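PDB 2HKE: diphosphomevalonate decarboxylase, putative from Trypanosoma brucei, which probably catalyses the ATP-dependent decarboxylation of (R)-5-diphosphomevalonate to isopentenyl diphosphate, the isoprenoid and sterol precursor made by the mevalonate pathway. Local coordinates for residues Glu323-Gly328 and Glu334-Val339. The protein carries 1 engineered substitution. Numbering follows the deposited sequence.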
# COMPACT_ATOMS: atom_id res chain seq x y z
N GLU A 323 13.04 -6.95 19.27
CA GLU A 323 13.71 -7.49 18.10
C GLU A 323 12.79 -7.56 16.86
O GLU A 323 13.27 -7.63 15.73
CB GLU A 323 14.22 -8.87 18.44
CG GLU A 323 15.40 -8.89 19.46
CD GLU A 323 15.03 -8.59 20.93
OE1 GLU A 323 13.84 -8.60 21.33
OE2 GLU A 323 15.98 -8.31 21.71
N LYS A 324 11.48 -7.58 17.08
CA LYS A 324 10.49 -7.68 15.99
C LYS A 324 9.84 -6.31 15.65
O LYS A 324 8.89 -6.25 14.86
CB LYS A 324 9.40 -8.69 16.33
CG LYS A 324 9.83 -10.17 16.40
CD LYS A 324 10.24 -10.70 15.03
CE LYS A 324 9.99 -12.23 14.84
NZ LYS A 324 8.61 -12.59 14.24
N PHE A 325 10.34 -5.27 16.29
CA PHE A 325 9.98 -3.88 15.96
C PHE A 325 10.89 -3.39 14.85
O PHE A 325 12.12 -3.52 14.95
CB PHE A 325 10.20 -2.98 17.15
CG PHE A 325 9.13 -2.97 18.16
CD1 PHE A 325 8.56 -4.14 18.60
CD2 PHE A 325 8.76 -1.80 18.76
CE1 PHE A 325 7.64 -4.14 19.57
CE2 PHE A 325 7.81 -1.78 19.74
CZ PHE A 325 7.23 -2.97 20.14
N PHE A 326 10.32 -2.78 13.83
CA PHE A 326 11.07 -2.19 12.76
C PHE A 326 10.63 -0.73 12.63
O PHE A 326 9.67 -0.43 11.93
CB PHE A 326 10.85 -2.98 11.49
CG PHE A 326 11.46 -4.33 11.53
CD1 PHE A 326 10.76 -5.40 12.00
CD2 PHE A 326 12.78 -4.52 11.17
CE1 PHE A 326 11.37 -6.67 12.08
CE2 PHE A 326 13.39 -5.81 11.26
CZ PHE A 326 12.68 -6.85 11.71
N PHE A 327 11.28 0.16 13.37
CA PHE A 327 10.87 1.54 13.44
C PHE A 327 11.79 2.40 12.56
O PHE A 327 12.99 2.36 12.73
CB PHE A 327 10.93 2.06 14.88
CG PHE A 327 9.63 1.85 15.68
CD1 PHE A 327 8.97 0.65 15.63
CD2 PHE A 327 9.12 2.88 16.45
CE1 PHE A 327 7.81 0.47 16.36
CE2 PHE A 327 7.98 2.69 17.22
CZ PHE A 327 7.34 1.50 17.16
N GLY A 328 11.23 3.16 11.65
CA GLY A 328 12.00 4.15 10.89
C GLY A 328 12.58 5.21 11.83
O GLY A 328 13.65 5.77 11.57
N GLU A 334 12.74 4.62 21.27
CA GLU A 334 13.27 4.77 22.59
C GLU A 334 12.21 5.32 23.54
O GLU A 334 12.14 4.93 24.69
CB GLU A 334 14.50 5.65 22.59
CG GLU A 334 15.20 5.59 23.97
CD GLU A 334 15.40 4.13 24.48
OE1 GLU A 334 16.09 3.35 23.77
OE2 GLU A 334 14.83 3.80 25.54
N LYS A 335 11.34 6.20 23.04
CA LYS A 335 10.23 6.70 23.84
C LYS A 335 9.22 5.60 24.20
O LYS A 335 8.69 5.59 25.28
CB LYS A 335 9.54 7.85 23.15
CG LYS A 335 10.35 9.13 23.23
CD LYS A 335 9.61 10.28 22.57
CE LYS A 335 9.72 11.58 23.37
NZ LYS A 335 9.45 12.81 22.49
N VAL A 336 8.94 4.67 23.29
CA VAL A 336 8.07 3.54 23.62
C VAL A 336 8.62 2.77 24.83
O VAL A 336 7.90 2.38 25.74
CB VAL A 336 7.94 2.54 22.41
CG1 VAL A 336 7.19 1.30 22.86
CG2 VAL A 336 7.20 3.20 21.25
N LYS A 337 9.93 2.61 24.86
CA LYS A 337 10.56 1.78 25.89
C LYS A 337 10.45 2.34 27.29
O LYS A 337 10.59 1.60 28.24
CB LYS A 337 12.03 1.54 25.54
CG LYS A 337 12.16 0.74 24.26
CD LYS A 337 13.57 0.18 24.03
CE LYS A 337 13.62 -0.53 22.72
NZ LYS A 337 14.99 -0.94 22.41
N VAL A 338 10.24 3.65 27.44
CA VAL A 338 10.16 4.22 28.77
C VAL A 338 8.73 4.50 29.23
O VAL A 338 8.53 4.98 30.35
CB VAL A 338 11.01 5.49 28.88
CG1 VAL A 338 12.45 5.18 28.42
CG2 VAL A 338 10.40 6.66 28.10
N VAL A 339 7.72 4.22 28.39
CA VAL A 339 6.34 4.46 28.81
C VAL A 339 5.99 3.64 30.03
O VAL A 339 6.26 2.44 30.08
CB VAL A 339 5.32 4.13 27.68
CG1 VAL A 339 3.84 4.21 28.17
CG2 VAL A 339 5.55 5.05 26.53
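Val336 brings its two methyl groups to the CE2 corners of two phenylalanine rings, those of Phe325 and Phe327, where helix 330-338 packs on strand 325-327. The two elements open a beta-alpha-beta unit that closes with strand 358-363, within the C-terminal domain of this GHMP-family enzyme. The contact illustrates how a strand presents alternate residues to a helix: Phe325 and Phe327 both project toward it, while Phe326 between them turns to the other face of the sheet. Backbone hydrogen bonds of Phe326 with Leu359 and Gln361 tie this outermost strand to its parallel neighbour.

Branching at CB lets one valine serve both rings. With CG1 anti to the backbone N (chi1 172°) and CG2 anti to the carbonyl carbon, CG1 is aimed at Phe325 and CG2 at Phe327. CG1 comes to the edge of the Phe325 ring, near its plane, 4.4 Å from CE2 of Phe325. The side chains of Val336 and Phe327 cross at about a right angle, and the methyl that meets this second ring approaches it obliquely.

No hydrogen bond links the segments, and the 86 Å² buried between them is a light, wholly apolar touch. Other side chains complete the packing: Leu333, one helical turn earlier, touches both rings, while helix 307-317 brings Val311 against Val336 and Met315 against Phe325. Phe322 adds an edge-to-face stack on Phe325 and receives Lys337 in a cation-pi contact. The closest approach between the two segments is that of Val336 CG2 to Phe327 CE2, at 4.1 Å.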